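NADH dehydrogenase, putative (Plasmodium falciparum, PDB 5JWC) oxidises NADH with the help of a bound flavin-adenine dinucleotide and probably passes the electrons on to ubiquinone. Local coordinates at residues Glu202-Phe207 with Ile228-Gly233; Lys250-Asn255 with Ala462-His467; Val469-Asp472 with Glu477-Gly480. One frame throughout, in Å; residues are numbered along the deposited sequence.

Interaction 1: Glu202-Phe207 with Ile228-Gly233; sequences EVTAEF and ISIIEG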
loop_
_atom_site.group_PDB
_atom_site.type_symbol
_atom_site.label_atom_id
_atom_site.label_comp_id
_atom_site.label_asym_id
_atom_site.label_seq_id
_atom_site.Cartn_x
_atom_site.Cartn_y
_atom_site.Cartn_z
ATOM N N GLU A 202 1.760 21.908 -5.325
ATOM C CA GLU A 202 0.837 21.073 -4.552
ATOM C C GLU A 202 1.557 20.086 -3.621
ATOM O O GLU A 202 1.102 19.849 -2.506
ATOM C CB GLU A 202 -0.121 20.342 -5.486
ATOM C CG GLU A 202 -1.115 21.345 -6.133
ATOM C CD GLU A 202 -2.216 20.685 -6.942
ATOM O OE1 GLU A 202 -1.885 19.956 -7.905
ATOM O OE2 GLU A 202 -3.414 20.893 -6.603
ATOM N N VAL A 203 2.667 19.520 -4.077
ATOM C CA VAL A 203 3.466 18.643 -3.217
ATOM C C VAL A 203 3.981 19.409 -2.007
ATOM O O VAL A 203 3.923 18.920 -0.888
ATOM C CB VAL A 203 4.653 18.021 -3.985
ATOM C CG1 VAL A 203 5.637 17.315 -3.015
ATOM C CG2 VAL A 203 4.131 17.065 -5.060
ATOM N N THR A 204 4.475 20.625 -2.239
ATOM C CA THR A 204 4.977 21.465 -1.156
ATOM C C THR A 204 3.858 21.778 -0.147
ATOM O O THR A 204 4.052 21.669 1.060
ATOM C CB THR A 204 5.597 22.787 -1.722
ATOM O OG1 THR A 204 6.665 22.471 -2.628
ATOM C CG2 THR A 204 6.149 23.665 -0.602
ATOM N N ALA A 205 2.690 22.165 -0.648
ATOM C CA ALA A 205 1.551 22.524 0.201
ATOM C C ALA A 205 1.094 21.337 1.064
ATOM O O ALA A 205 0.770 21.492 2.238
ATOM C CB ALA A 205 0.375 23.034 -0.673
ATOM N N GLU A 206 1.054 20.156 0.455
ATOM C CA GLU A 206 0.602 18.949 1.146
ATOM C C GLU A 206 1.546 18.555 2.270
ATOM O O GLU A 206 1.097 18.210 3.363
ATOM C CB GLU A 206 0.466 17.799 0.146
ATOM C CG GLU A 206 -0.811 17.891 -0.697
ATOM C CD GLU A 206 -2.057 17.648 0.143
ATOM O OE1 GLU A 206 -3.154 18.075 -0.277
ATOM O OE2 GLU A 206 -1.940 17.014 1.222
ATOM N N PHE A 207 2.846 18.593 1.997
ATOM C CA PHE A 207 3.833 18.388 3.046
ATOM C C PHE A 207 3.765 19.452 4.135
ATOM O O PHE A 207 3.905 19.119 5.310
ATOM C CB PHE A 207 5.240 18.321 2.462
ATOM C CG PHE A 207 5.620 16.933 2.050
ATOM C CD1 PHE A 207 5.662 15.919 2.994
ATOM C CD2 PHE A 207 5.868 16.622 0.720
ATOM C CE1 PHE A 207 5.993 14.609 2.626
ATOM C CE2 PHE A 207 6.197 15.340 0.346
ATOM C CZ PHE A 207 6.266 14.323 1.300
ATOM N N ILE A 228 10.978 23.339 4.567
ATOM C CA ILE A 228 10.665 23.059 3.182
ATOM C C ILE A 228 11.046 24.237 2.307
ATOM O O ILE A 228 10.725 25.383 2.642
ATOM C CB ILE A 228 9.176 22.819 2.944
ATOM C CG1 ILE A 228 8.571 21.864 3.949
ATOM C CG2 ILE A 228 8.931 22.310 1.524
ATOM C CD1 ILE A 228 7.052 21.753 3.734
ATOM N N SER A 229 11.680 23.947 1.174
ATOM C CA SER A 229 11.985 24.969 0.188
ATOM C C SER A 229 11.388 24.546 -1.144
ATOM O O SER A 229 11.415 23.369 -1.476
ATOM C CB SER A 229 13.504 25.159 0.047
ATOM O OG SER A 229 14.096 25.501 1.286
ATOM N N ILE A 230 10.865 25.497 -1.912
ATOM C CA ILE A 230 10.474 25.212 -3.291
ATOM C C ILE A 230 11.326 26.062 -4.229
ATOM O O ILE A 230 11.554 27.243 -3.979
ATOM C CB ILE A 230 8.950 25.438 -3.525
ATOM C CG1 ILE A 230 8.555 25.084 -4.966
ATOM C CG2 ILE A 230 8.522 26.846 -3.159
ATOM C CD1 ILE A 230 7.031 25.097 -5.187
ATOM N N ILE A 231 11.827 25.440 -5.287
ATOM C CA ILE A 231 12.791 26.081 -6.163
ATOM C C ILE A 231 12.215 26.231 -7.562
ATOM O O ILE A 231 11.734 25.249 -8.149
ATOM C CB ILE A 231 14.091 25.270 -6.215
ATOM C CG1 ILE A 231 14.758 25.271 -4.837
ATOM C CG2 ILE A 231 15.045 25.831 -7.271
ATOM C CD1 ILE A 231 15.199 23.914 -4.397
ATOM N N GLU A 232 12.262 27.451 -8.095
ATOM C CA GLU A 232 11.635 27.736 -9.382
ATOM C C GLU A 232 12.453 28.778 -10.171
ATOM O O GLU A 232 12.803 29.826 -9.640
ATOM C CB GLU A 232 10.191 28.203 -9.155
ATOM C CG GLU A 232 9.495 28.877 -10.346
ATOM C CD GLU A 232 9.511 28.052 -11.620
ATOM O OE1 GLU A 232 9.471 26.795 -11.547
ATOM O OE2 GLU A 232 9.593 28.670 -12.709
ATOM N N GLY A 233 12.749 28.475 -11.432
ATOM C CA GLY A 233 13.565 29.345 -12.267
ATOM C C GLY A 233 13.016 30.748 -12.509
ATOM O O GLY A 233 13.775 31.720 -12.497
#

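Interaction 2: Lys250-Asn255 with Ala462-His467; sequences KENFHN and AYIGNH. With 4W0 (5-fluoro-3-methyl-2-{4-[4-(trifluoromethoxy)benzyl]phenyl}quinolin-4(1H)-one), chain M.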
loop_
_atom_site.group_PDB
_atom_site.type_symbol
_atom_site.label_atom_id
_atom_site.label_comp_id
_atom_site.label_asym_id
_atom_site.label_seq_id
_atom_site.Cartn_x
_atom_site.Cartn_y
_atom_site.Cartn_z
ATOM N N LYS A 250 2.559 32.685 -3.391
ATOM C CA LYS A 250 3.840 33.003 -2.752
ATOM C C LYS A 250 3.617 33.531 -1.336
ATOM O O LYS A 250 4.357 33.214 -0.403
ATOM C CB LYS A 250 4.611 34.061 -3.560
ATOM C CG LYS A 250 5.841 34.613 -2.821
ATOM C CD LYS A 250 6.804 35.344 -3.761
ATOM C CE LYS A 250 7.198 34.522 -4.971
ATOM N NZ LYS A 250 8.110 35.303 -5.866
ATOM N N GLU A 251 2.590 34.357 -1.193
ATOM C CA GLU A 251 2.230 34.914 0.096
ATOM C C GLU A 251 1.734 33.841 1.064
ATOM O O GLU A 251 2.072 33.859 2.251
ATOM C CB GLU A 251 1.189 36.001 -0.113
ATOM C CG GLU A 251 0.482 36.499 1.112
ATOM C CD GLU A 251 -0.583 37.515 0.730
ATOM O OE1 GLU A 251 -1.742 37.395 1.202
ATOM O OE2 GLU A 251 -0.249 38.418 -0.079
ATOM N N ASN A 252 0.931 32.906 0.564
ATOM C CA ASN A 252 0.458 31.825 1.413
ATOM C C ASN A 252 1.662 30.976 1.871
ATOM O O ASN A 252 1.752 30.594 3.036
ATOM C CB ASN A 252 -0.582 30.973 0.682
ATOM C CG ASN A 252 -1.473 30.198 1.633
ATOM O OD1 ASN A 252 -1.922 30.736 2.646
ATOM N ND2 ASN A 252 -1.717 28.918 1.325
ATOM N N PHE A 253 2.598 30.715 0.958
ATOM C CA PHE A 253 3.790 29.933 1.291
ATOM C C PHE A 253 4.660 30.666 2.331
ATOM O O PHE A 253 5.095 30.053 3.302
ATOM C CB PHE A 253 4.607 29.596 0.027
ATOM C CG PHE A 253 4.102 28.369 -0.732
ATOM C CD1 PHE A 253 2.815 27.873 -0.518
ATOM C CD2 PHE A 253 4.923 27.704 -1.627
ATOM C CE1 PHE A 253 2.354 26.730 -1.199
ATOM C CE2 PHE A 253 4.477 26.557 -2.320
ATOM C CZ PHE A 253 3.189 26.074 -2.098
ATOM N N HIS A 254 4.903 31.965 2.135
ATOM C CA HIS A 254 5.580 32.783 3.164
ATOM C C HIS A 254 4.925 32.647 4.522
ATOM O O HIS A 254 5.586 32.349 5.517
ATOM C CB HIS A 254 5.598 34.262 2.770
ATOM C CG HIS A 254 6.542 34.593 1.680
ATOM N ND1 HIS A 254 7.643 33.781 1.369
ATOM C CD2 HIS A 254 6.605 35.606 0.797
ATOM C CE1 HIS A 254 8.298 34.293 0.372
ATOM N NE2 HIS A 254 7.685 35.426 -0.014
ATOM N N ASN A 255 3.612 32.849 4.562
ATOM C CA ASN A 255 2.868 32.736 5.808
ATOM C C ASN A 255 2.992 31.347 6.432
ATOM O O ASN A 255 2.862 31.206 7.646
ATOM C CB ASN A 255 1.390 33.087 5.587
ATOM C CG ASN A 255 1.183 34.549 5.135
ATOM O OD1 ASN A 255 2.140 35.330 5.016
ATOM N ND2 ASN A 255 -0.074 34.910 4.860
ATOM N N ALA A 462 -5.640 24.475 -8.206
ATOM C CA ALA A 462 -4.483 24.063 -7.416
ATOM C C ALA A 462 -4.718 24.233 -5.921
ATOM O O ALA A 462 -5.277 25.240 -5.483
ATOM C CB ALA A 462 -3.243 24.841 -7.849
ATOM N N TYR A 463 -4.299 23.244 -5.134
ATOM C CA TYR A 463 -4.307 23.366 -3.680
ATOM C C TYR A 463 -2.977 23.954 -3.205
ATOM O O TYR A 463 -1.907 23.459 -3.582
ATOM C CB TYR A 463 -4.563 22.014 -3.003
ATOM C CG TYR A 463 -4.559 22.150 -1.495
ATOM C CD1 TYR A 463 -5.595 22.807 -0.841
ATOM C CD2 TYR A 463 -3.510 21.653 -0.732
ATOM C CE1 TYR A 463 -5.598 22.956 0.537
ATOM C CE2 TYR A 463 -3.494 21.808 0.656
ATOM C CZ TYR A 463 -4.546 22.456 1.279
ATOM O OH TYR A 463 -4.567 22.624 2.643
ATOM N N ILE A 464 -3.021 25.021 -2.404
ATOM C CA ILE A 464 -1.776 25.725 -2.062
ATOM C C ILE A 464 -1.503 25.817 -0.554
ATOM O O ILE A 464 -0.651 26.602 -0.106
ATOM C CB ILE A 464 -1.738 27.164 -2.681
ATOM C CG1 ILE A 464 -2.778 28.086 -2.037
ATOM C CG2 ILE A 464 -1.917 27.113 -4.219
ATOM C CD1 ILE A 464 -2.581 29.553 -2.406
ATOM N N GLY A 465 -2.205 24.998 0.224
ATOM C CA GLY A 465 -1.891 24.850 1.633
ATOM C C GLY A 465 -2.841 25.590 2.558
ATOM O O GLY A 465 -3.419 26.624 2.196
ATOM N N ASN A 466 -2.995 25.043 3.759
ATOM C CA ASN A 466 -3.792 25.661 4.813
ATOM C C ASN A 466 -5.201 26.013 4.356
ATOM O O ASN A 466 -5.659 27.141 4.557
ATOM C CB ASN A 466 -3.089 26.917 5.347
ATOM C CG ASN A 466 -3.703 27.414 6.657
ATOM O OD1 ASN A 466 -4.142 26.618 7.485
ATOM N ND2 ASN A 466 -3.758 28.729 6.829
ATOM N N HIS A 467 -5.853 25.036 3.721
ATOM C CA HIS A 467 -7.246 25.109 3.273
ATOM C C HIS A 467 -7.439 25.961 2.027
ATOM O O HIS A 467 -8.552 26.059 1.519
ATOM C CB HIS A 467 -8.162 25.638 4.386
ATOM C CG HIS A 467 -8.111 24.826 5.640
ATOM N ND1 HIS A 467 -7.068 24.908 6.541
ATOM C CD2 HIS A 467 -8.969 23.911 6.141
ATOM C CE1 HIS A 467 -7.291 24.079 7.541
ATOM N NE2 HIS A 467 -8.435 23.457 7.323
HETATM C C1 4W0 M . -6.461 18.934 -0.953
HETATM C C2 4W0 M . -5.876 19.074 0.316
HETATM C C3 4W0 M . -6.641 19.537 1.400
HETATM C C4 4W0 M . -7.997 19.872 1.234
HETATM C C5 4W0 M . -8.583 19.731 -0.031
HETATM C C6 4W0 M . -7.830 19.265 -1.118
HETATM O O1 4W0 M . -1.475 25.350 10.870
HETATM C C7 4W0 M . -8.806 20.365 2.404
HETATM C C8 4W0 M . -8.179 20.516 3.707
HETATM C C9 4W0 M . -6.751 20.160 3.866
HETATM C C10 4W0 M . -5.968 20.299 5.153
HETATM C C11 4W0 M . -5.789 21.556 5.734
HETATM C C12 4W0 M . -5.034 21.711 6.891
HETATM C C13 4W0 M . -4.443 20.586 7.425
HETATM C C14 4W0 M . -4.586 19.357 6.844
HETATM C C15 4W0 M . -5.336 19.201 5.698
HETATM O O2 4W0 M . -9.977 20.645 2.270
HETATM N N 4W0 M . -6.001 19.688 2.732
HETATM C C16 4W0 M . -3.601 20.576 8.665
HETATM C C17 4W0 M . -3.035 21.861 9.203
HETATM C C18 4W0 M . -2.263 22.695 8.405
HETATM C C19 4W0 M . -1.748 23.866 8.958
HETATM C C20 4W0 M . -1.986 24.164 10.304
HETATM C C21 4W0 M . -2.749 23.316 11.099
HETATM C C22 4W0 M . -3.266 22.161 10.546
HETATM C C23 4W0 M . -9.010 21.012 4.868
HETATM F F1 4W0 M . -9.870 20.040 -0.194
HETATM C C24 4W0 M . -2.269 26.500 10.707
HETATM F F2 4W0 M . -2.321 26.790 9.405
HETATM F F3 4W0 M . -1.706 27.528 11.364
HETATM F F4 4W0 M . -3.497 26.251 11.185
#

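Interaction 3: Val469-Asp472 with Glu477-Gly480; sequences VVAD and ELKG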
loop_
_atom_site.group_PDB
_atom_site.type_symbol
_atom_site.label_atom_id
_atom_site.label_comp_id
_atom_site.label_asym_id
_atom_site.label_seq_id
_atom_site.Cartn_x
_atom_site.Cartn_y
_atom_site.Cartn_z
ATOM N N VAL A 469 -7.442 26.966 -1.761
ATOM C CA VAL A 469 -7.477 26.503 -3.133
ATOM C C VAL A 469 -7.566 27.706 -4.076
ATOM O O VAL A 469 -8.312 28.652 -3.814
ATOM C CB VAL A 469 -8.670 25.562 -3.380
ATOM C CG1 VAL A 469 -8.912 25.372 -4.886
ATOM C CG2 VAL A 469 -8.440 24.193 -2.683
ATOM N N VAL A 470 -6.780 27.682 -5.147
ATOM C CA VAL A 470 -6.904 28.686 -6.197
ATOM C C VAL A 470 -7.413 28.032 -7.476
ATOM O O VAL A 470 -7.207 26.833 -7.704
ATOM C CB VAL A 470 -5.581 29.399 -6.477
ATOM C CG1 VAL A 470 -5.109 30.133 -5.226
ATOM C CG2 VAL A 470 -4.522 28.390 -6.953
ATOM N N ALA A 471 -8.101 28.814 -8.297
ATOM C CA ALA A 471 -8.598 28.292 -9.562
ATOM C C ALA A 471 -8.595 29.390 -10.613
ATOM O O ALA A 471 -9.014 30.520 -10.351
ATOM C CB ALA A 471 -9.983 27.718 -9.401
ATOM N N ASP A 472 -8.096 29.039 -11.790
ATOM C CA ASP A 472 -8.038 29.924 -12.943
ATOM C C ASP A 472 -8.976 29.321 -13.978
ATOM O O ASP A 472 -8.618 28.352 -14.638
ATOM C CB ASP A 472 -6.595 30.026 -13.451
ATOM C CG ASP A 472 -6.452 30.877 -14.704
ATOM O OD1 ASP A 472 -5.354 30.839 -15.311
ATOM O OD2 ASP A 472 -7.418 31.559 -15.099
ATOM N N GLU A 477 -11.830 33.771 -11.329
ATOM C CA GLU A 477 -10.644 33.348 -10.575
ATOM C C GLU A 477 -11.036 33.117 -9.123
ATOM O O GLU A 477 -11.788 33.904 -8.533
ATOM C CB GLU A 477 -9.501 34.365 -10.598
ATOM C CG GLU A 477 -9.036 34.832 -11.965
ATOM C CD GLU A 477 -7.966 35.905 -11.839
ATOM O OE1 GLU A 477 -7.146 35.810 -10.881
ATOM O OE2 GLU A 477 -7.952 36.831 -12.685
ATOM N N LEU A 478 -10.524 32.030 -8.560
ATOM C CA LEU A 478 -10.702 31.723 -7.151
ATOM C C LEU A 478 -9.369 31.907 -6.432
ATOM O O LEU A 478 -8.313 31.445 -6.901
ATOM C CB LEU A 478 -11.251 30.305 -6.991
ATOM C CG LEU A 478 -11.412 29.728 -5.593
ATOM C CD1 LEU A 478 -12.388 30.557 -4.764
ATOM C CD2 LEU A 478 -11.900 28.292 -5.699
ATOM N N LYS A 479 -9.399 32.613 -5.307
ATOM C CA LYS A 479 -8.161 32.884 -4.588
ATOM C C LYS A 479 -8.299 32.580 -3.101
ATOM O O LYS A 479 -8.266 33.477 -2.261
ATOM C CB LYS A 479 -7.709 34.335 -4.817
ATOM C CG LYS A 479 -7.374 34.640 -6.288
ATOM C CD LYS A 479 -7.259 36.143 -6.572
ATOM C CE LYS A 479 -8.576 36.847 -6.360
ATOM N NZ LYS A 479 -8.424 38.308 -6.580
ATOM N N GLY A 480 -8.458 31.299 -2.783
ATOM C CA GLY A 480 -8.575 30.874 -1.400
ATOM C C GLY A 480 -9.922 31.188 -0.774
ATOM O O GLY A 480 -10.906 31.369 -1.473
#

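Interaction 1: Glu202-Phe207 with Ile228-Gly233
Thr204 on the helix and Ile228 and Ile230 on the strand carry most of this contact, in which helix 202-207 runs almost exactly antiparallel to strand 228-232, their axes 9.3 Å apart. The two branches of Thr204 part company. With chi1 at -59°, its methyl group is anti to the backbone N and meets the branch methyl of Ile228 (Thr204 CG2 to Ile228 CG2, 3.8 Å), the two side chains lying alongside with their ends pointing opposite ways. Its hydroxyl instead faces the stem and tip of Ile230, with Thr204 OG1 3.7 Å from Ile230 CD1, while its polar need is met one helical turn back by the carbonyl of Gly200. The longer branch of Ile228 reaches further along the helix, where its CD1 packs 4.1 Å from Phe207 CB; the phenyl ring itself turns away to meet Phe168 edge-to-face. Helix 198-218 links the parallel strands 190-194 and 227-232, so this is the packing of a beta-alpha-beta crossover, consistent with a Rossmann-type nucleotide-binding domain. The contact is buried and almost wholly apolar, without a polar bond between helix and strand: shape and burial hold them together, and the one hydroxyl in it is spent on its own helix.

Interaction 2: Lys250-Asn255 with Ala462-His467
Asn252 and Gly465 mark the nearest backbone approach, CA to CA 7.4 Å, where helix 250-255 passes strand 462-465 at an angle of 31°. The amide of Asn252 does the polar work. Its CG is anti to the backbone N (chi1 -158°), which sends ND2 across to two successive carbonyls: it donates to Gly465 O at 3.0 Å and to Ile464 O at 2.9 Å. Gly465 O lies in the plane of the amide and Ile464 O is tilted a little from it, while the nitrogen stands well above the plane of each carbonyl. The pair of bonds fixes the rotation of the amide. Ile464 O is also approached by the ring edge of Phe253, whose CE1 lies 3.2 Å from it, close to the ring plane. Ile464 lays its CG1-CD1 branch alongside Asn252. On the far side of the strand the inhibitor RYL-552 is bound: its quinolone lies nearly parallel to the Tyr463 ring, with C2 of the inhibitor 3.5 Å above the ring centre. Tyr463 OH accepts a bond from His467 N (2.9 Å, 163° at the hydrogen) and is also hydrogen-bonded to the carboxylate of Asp209, which ties the turn after the strand to the ring, and the His467 imidazole sets a face against inhibitor atom C11. Among the neighbouring elements, Phe253 is wedged between helix 198-218, through Val201 and Thr204, and Val260 of strand 259-262, while Ile464 rests on Val201 and on Val470 of the adjoining strand.

Interaction 3: Val469-Asp472 with Glu477-Gly480
Leu478 N donates to Ala471 O at 2.8 Å with an almost straight hydrogen (169°), lying in the carbonyl plane on a lone pair. Ala471 N returns the bond to Leu478 O at 3.0 Å, and this two-way link makes Ala471 and Leu478 a hydrogen-bonded pair of an antiparallel beta hairpin, which forms the central strand and one edge strand of the three-stranded sheet of the NDH2 C-terminal domain. Both carbonyls take a further CA-H contact: Glu477 CA sits 3.3 Å from Ala471 O, and Val470 CA 3.2 Å from Leu478 O. Past the pair, Gly480 N closes the ladder on Val469 O at 2.8 Å, where the strand ends and the glycine takes a positive phi of 75°. The face bearing Ala471 and Leu478 is turned to helix 484-495, whose Phe487 touches both. There Leu478 sets its CB 3.8 Å from Ala471 CB. Because its CG is anti to the backbone N (chi1 175°), the rest of the chain runs back over Val469 O. On the other face Val470 points to Ile245 and Phe248 of helix 243-255, so the sheet is packed between two helices. At the exposed end of that face the carboxylate of Glu477 bonds to Thr242 through OE1. Deeper in, Val470 leans its CG1 toward the backbone of the partner strand, 4.2 Å from Lys479 CA.

Along the chain the three contacts come in series, none nesting in or crossing another. Interaction 1 closes a loop of 20 mostly helical residues within the Rossmann-like part. Helix 243-255 follows its strand and opens interaction 2, whose span of 206 residues brings the C-terminal domain back onto that part. Interaction 3 closes only a short hairpin turn. Glu202 of interaction 1 accepts the backbone N of Tyr463 through OE2, and Ala205 packs on Ile464 and Gly465. Interaction 3 joins interaction 2 through their shared sheet, where Ala462 N probably bonds to Val470 O. Strand 460-465 therefore sits between helix 198-218 and the hairpin, touching both; interactions 1 and 3 do not touch.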